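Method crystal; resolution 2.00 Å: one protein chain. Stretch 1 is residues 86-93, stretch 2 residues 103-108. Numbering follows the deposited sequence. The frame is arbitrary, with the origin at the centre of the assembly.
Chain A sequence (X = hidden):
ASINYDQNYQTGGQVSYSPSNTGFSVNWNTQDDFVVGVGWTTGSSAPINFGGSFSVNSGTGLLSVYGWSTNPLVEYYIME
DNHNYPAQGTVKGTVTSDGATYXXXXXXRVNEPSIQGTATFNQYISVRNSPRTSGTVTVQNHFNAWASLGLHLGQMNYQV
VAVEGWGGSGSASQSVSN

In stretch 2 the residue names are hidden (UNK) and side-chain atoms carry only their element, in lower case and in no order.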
ATOM      1  N   PRO A  86      -2.227   8.383  12.377  1.00 41.94           N
ATOM      2  CA  PRO A  86      -0.919   7.886  12.828  1.00 45.12           C
ATOM      3  C   PRO A  86       0.212   8.696  12.205  1.00 43.79           C
ATOM      4  O   PRO A  86       0.750   8.316  11.165  1.00 44.10           O
ATOM      5  CB  PRO A  86      -0.897   6.448  12.300  1.00 46.42           C
ATOM      6  CG  PRO A  86      -2.346   6.080  12.225  1.00 50.55           C
ATOM      7  CD  PRO A  86      -2.952   7.329  11.647  1.00 47.53           C
ATOM      8  N   ALA A  87       0.555   9.815  12.842  1.00 42.90           N
ATOM      9  CA  ALA A  87       1.611  10.704  12.369  1.00 42.01           C
ATOM     10  C   ALA A  87       2.896   9.944  12.054  1.00 40.86           C
ATOM     11  O   ALA A  87       3.686   9.631  12.946  1.00 43.56           O
ATOM     12  CB  ALA A  87       1.872  11.791  13.403  1.00 43.95           C
ATOM     13  N   GLN A  88       3.092   9.651  10.775  1.00 41.45           N
ATOM     14  CA  GLN A  88       4.264   8.909  10.330  1.00 41.52           C
ATOM     15  C   GLN A  88       5.358   9.760   9.699  1.00 38.67           C
ATOM     16  O   GLN A  88       5.087  10.725   8.973  1.00 37.11           O
ATOM     17  CB  GLN A  88       3.851   7.811   9.346  1.00 42.26           C
ATOM     18  CG  GLN A  88       3.017   6.704   9.961  1.00 49.50           C
ATOM     19  CD  GLN A  88       3.759   5.949  11.050  1.00 54.11           C
ATOM     20  OE1 GLN A  88       4.730   5.236  10.777  1.00 56.04           O
ATOM     21  NE2 GLN A  88       3.301   6.094  12.291  1.00 55.82           N
ATOM     22  N   GLY A  89       6.601   9.388   9.986  1.00 36.49           N
ATOM     23  CA  GLY A  89       7.727  10.093   9.412  1.00 32.09           C
ATOM     24  C   GLY A  89       8.559  10.955  10.333  1.00 27.96           C
ATOM     25  O   GLY A  89       8.641  10.724  11.535  1.00 23.37           O
ATOM     26  N   THR A  90       9.144  11.988   9.740  1.00 30.22           N
ATOM     27  CA  THR A  90      10.023  12.914  10.430  1.00 27.21           C
ATOM     28  C   THR A  90       9.535  14.362  10.359  1.00 23.06           C
ATOM     29  O   THR A  90       9.210  14.866   9.284  1.00 15.33           O
ATOM     30  CB  THR A  90      11.431  12.849   9.794  1.00 29.21           C
ATOM     31  OG1 THR A  90      11.886  11.489   9.770  1.00 30.23           O
ATOM     32  CG2 THR A  90      12.418  13.704  10.566  1.00 22.47           C
ATOM     33  N   VAL A  91       9.485  15.029  11.507  1.00 20.67           N
ATOM     34  CA  VAL A  91       9.082  16.428  11.533  1.00 21.92           C
ATOM     35  C   VAL A  91      10.269  17.224  10.997  1.00 17.26           C
ATOM     36  O   VAL A  91      11.419  16.929  11.311  1.00 19.13           O
ATOM     37  CB  VAL A  91       8.729  16.908  12.953  1.00 22.29           C
ATOM     38  CG1 VAL A  91       8.113  18.307  12.909  1.00 23.82           C
ATOM     39  CG2 VAL A  91       7.768  15.942  13.604  1.00 21.69           C
ATOM     40  N   LYS A  92       9.982  18.204  10.148  1.00 18.56           N
ATOM     41  CA  LYS A  92      11.010  19.037   9.546  1.00 15.68           C
ATOM     42  C   LYS A  92      10.994  20.474  10.048  1.00 13.61           C
ATOM     43  O   LYS A  92      12.043  21.112  10.148  1.00 17.22           O
ATOM     44  CB  LYS A  92      10.869  19.000   8.029  1.00 13.86           C
ATOM     45  CG  LYS A  92      11.263  17.664   7.442  1.00 12.44           C
ATOM     46  CD  LYS A  92      12.762  17.468   7.542  1.00 14.68           C
ATOM     47  CE  LYS A  92      13.168  16.084   7.139  1.00 17.57           C
ATOM     48  NZ  LYS A  92      14.635  16.013   6.942  1.00 24.95           N
ATOM     49  N   GLY A  93       9.809  20.979  10.368  1.00 11.25           N
ATOM     50  CA  GLY A  93       9.704  22.338  10.856  1.00 11.23           C
ATOM     51  C   GLY A  93       8.271  22.806  10.842  1.00  8.13           C
ATOM     52  O   GLY A  93       7.362  22.020  11.077  1.00  6.54           O
ATOM     53  N   UNK A 103       2.723  21.800  11.043  1.00 16.92           N
ATOM     54  CA  UNK A 103       3.954  21.074  11.316  1.00 17.01           C
ATOM     55  C   UNK A 103       4.259  20.292  10.036  1.00 14.02           C
ATOM     56  O   UNK A 103       3.403  19.596   9.489  1.00 15.21           O
ATOM     57  c   UNK A 103       3.847  20.137  12.546  1.00  9.41           C
ATOM     58  c   UNK A 103       3.377  20.915  13.761  1.00 16.41           C
ATOM     59  o   UNK A 103       2.918  19.085  12.280  1.00 28.95           O
ATOM     60  N   UNK A 104       5.453  20.492   9.508  1.00 15.95           N
ATOM     61  CA  UNK A 104       5.860  19.832   8.282  1.00 13.64           C
ATOM     62  C   UNK A 104       6.536  18.505   8.592  1.00 17.16           C
ATOM     63  O   UNK A 104       7.309  18.412   9.540  1.00 14.48           O
ATOM     64  c   UNK A 104       6.072  22.065   7.183  1.00  5.68           C
ATOM     65  c   UNK A 104       6.946  23.113   6.536  1.00  8.67           C
ATOM     66  c   UNK A 104       6.795  20.747   7.479  1.00  7.13           C
ATOM     67  c   UNK A 104       7.253  20.069   6.190  1.00 11.00           C
ATOM     68  N   UNK A 105       6.186  17.476   7.820  1.00 13.99           N
ATOM     69  CA  UNK A 105       6.745  16.136   7.970  1.00  9.72           C
ATOM     70  C   UNK A 105       7.222  15.637   6.620  1.00 10.44           C
ATOM     71  O   UNK A 105       6.752  16.085   5.575  1.00 10.21           O
ATOM     72  c   UNK A 105       4.108  16.429   9.971  1.00 10.67           C
ATOM     73  n   UNK A 105       3.664  16.366  11.268  1.00  5.87           N
ATOM     74  c   UNK A 105       4.181  14.876  13.228  1.00  6.01           C
ATOM     75  c   UNK A 105       5.687  15.128   8.451  1.00 10.93           C
ATOM     76  c   UNK A 105       4.947  13.798  13.594  1.00 14.64           C
ATOM     77  c   UNK A 105       5.943  13.626  11.363  1.00 13.58           C
ATOM     78  c   UNK A 105       4.298  15.331  11.905  1.00  9.70           C
ATOM     79  c   UNK A 105       5.826  13.168  12.676  1.00 17.80           C
ATOM     80  c   UNK A 105       5.168  14.725  10.964  1.00 11.95           C
ATOM     81  c   UNK A 105       5.024  15.440   9.736  1.00  8.45           C
ATOM     82  N   UNK A 106       8.176  14.721   6.647  1.00 12.96           N
ATOM     83  CA  UNK A 106       8.671  14.093   5.433  1.00 13.98           C
ATOM     84  C   UNK A 106       8.595  12.612   5.761  1.00 17.31           C
ATOM     85  O   UNK A 106       8.951  12.188   6.866  1.00 15.59           O
ATOM     86  c   UNK A 106      10.670  13.681   3.909  1.00 25.52           C
ATOM     87  o   UNK A 106      12.847  14.683   4.012  1.00 38.24           O
ATOM     88  o   UNK A 106      11.979  14.357   2.023  1.00 33.23           O
ATOM     89  c   UNK A 106      10.109  14.488   5.097  1.00 13.27           C
ATOM     90  c   UNK A 106      11.921  14.286   3.273  1.00 34.01           C
ATOM     91  N   UNK A 107       8.100  11.830   4.812  1.00 15.69           N
ATOM     92  CA  UNK A 107       7.960  10.402   5.016  1.00 11.78           C
ATOM     93  C   UNK A 107       8.307   9.706   3.724  1.00 13.66           C
ATOM     94  O   UNK A 107       8.437  10.346   2.682  1.00 15.69           O
ATOM     95  c   UNK A 107       6.339   8.622   5.808  1.00 24.48           C
ATOM     96  c   UNK A 107       6.521  10.075   5.423  1.00 15.97           C
ATOM     97  n   UNK A 107       5.143   8.097   5.587  1.00 30.57           N
ATOM     98  o   UNK A 107       7.264   7.980   6.315  1.00 28.20           O
ATOM     99  N   UNK A 108       8.506   8.398   3.801  1.00 10.24           N
ATOM    100  CA  UNK A 108       8.839   7.625   2.626  1.00 15.96           C
ATOM    101  C   UNK A 108       7.901   6.426   2.546  1.00 18.30           C
ATOM    102  O   UNK A 108       7.554   5.817   3.557  1.00 16.35           O
ATOM    103  c   UNK A 108      10.314   7.171   2.654  1.00 15.78           C
ATOM    104  o   UNK A 108      11.154   8.312   2.877  1.00 19.31           O
ATOM    105  c   UNK A 108      10.708   6.523   1.330  1.00 15.73           C
TER
HETATM  106  O   HOH W   1      10.875   9.862   7.772  1.00 43.65           O

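Position 103 carries three side-chain atoms: a carbon bearing one oxygen and one carbon. Its CB points sideways, and its closest approach to stretch 1 is by the backbone, CA lying 3.5 Å from Gly 93 O. That is a threonine. Thr 103 has a branched CB, which suits an extended strand, and its hydroxyl has a use within the strand, as position 105 reveals.

Position 104 has four carbons and no heteroatom, forked at the first, with one arm two carbons long; the short arm lies near the CB of Lys 92. This is isoleucine. Ile 104 is buried, as a wholly apolar side chain should be, and Ile 104 CG2 comes within 4.2 Å of Lys 92 CB. Its backbone does the binding: Ile 104 O accepts from Lys 92 N at 2.7 Å, and Ile 104 N donates to Gly 93 O at 2.9 Å.

At position 105 one carbon leads to fused five- and six-membered rings holding eight carbons and a nitrogen. One methyl of Val 91 lies over a face of the six-membered ring, and Ala 87 CB lies close to the same ring; only tryptophan provides such a side chain. Val 91 CG2 sits 3.5 Å from the centroid of the six-membered ring of Trp 105 and 10° off the normal, a CH-pi contact. Ala 87 CB approaches Trp 105 CH2 at 3.7 Å. The broad ring thus reaches residues four apart in stretch 1, while Trp 105 NE1 is satisfied by a hydrogen bond to Thr 103 OG1 at 3.0 Å.

Position 106 shows three carbons in a chain, the third carrying two oxygens, one of them close to the end of the Lys 92 side chain: a glutamate. Extended, with chi1 and chi2 both t, it brings Glu 106 OE1 to 3.7 Å from Lys 92 NZ, a long salt bridge. A water bridges Glu 106 O, at 3.2 Å, and Thr 90 OG1, at 2.8 Å.

Position 107 has two carbons, the second bearing one oxygen and one nitrogen, with the oxygen near Gly 89 CA; hence asparagine. Asn 107 OD1 lies 3.8 Å from Gly 89 CA; its ND2 is hydrogen-bonded elsewhere in the structure. Glycine fits opposite: a CB on Gly 89 would fall 2.5 Å from Glu 106 O, and the local backbone angles themselves call for glycine.

Position 108 repeats the pattern of one carbon bearing an oxygen and a carbon, and it makes no contact with stretch 1; it is threonine. The exposed, beta-branched side chain of Thr 108 suits a strand, and its hydroxyl is hydrogen-bonded elsewhere in the structure.

The contact is an antiparallel strand pairing that buries 602 Å². Thr 90 and Glu 106 exchange two hydrogen bonds, Thr 90 N to Glu 106 O at 2.9 Å and Glu 106 N to Thr 90 O at 2.8 Å. Between the bonded pairs, Val 91 and Trp 105 pack on one face of the sheet; Thr 90 and Glu 106 point to the other.

Stretch 2 103-108: TIWENT
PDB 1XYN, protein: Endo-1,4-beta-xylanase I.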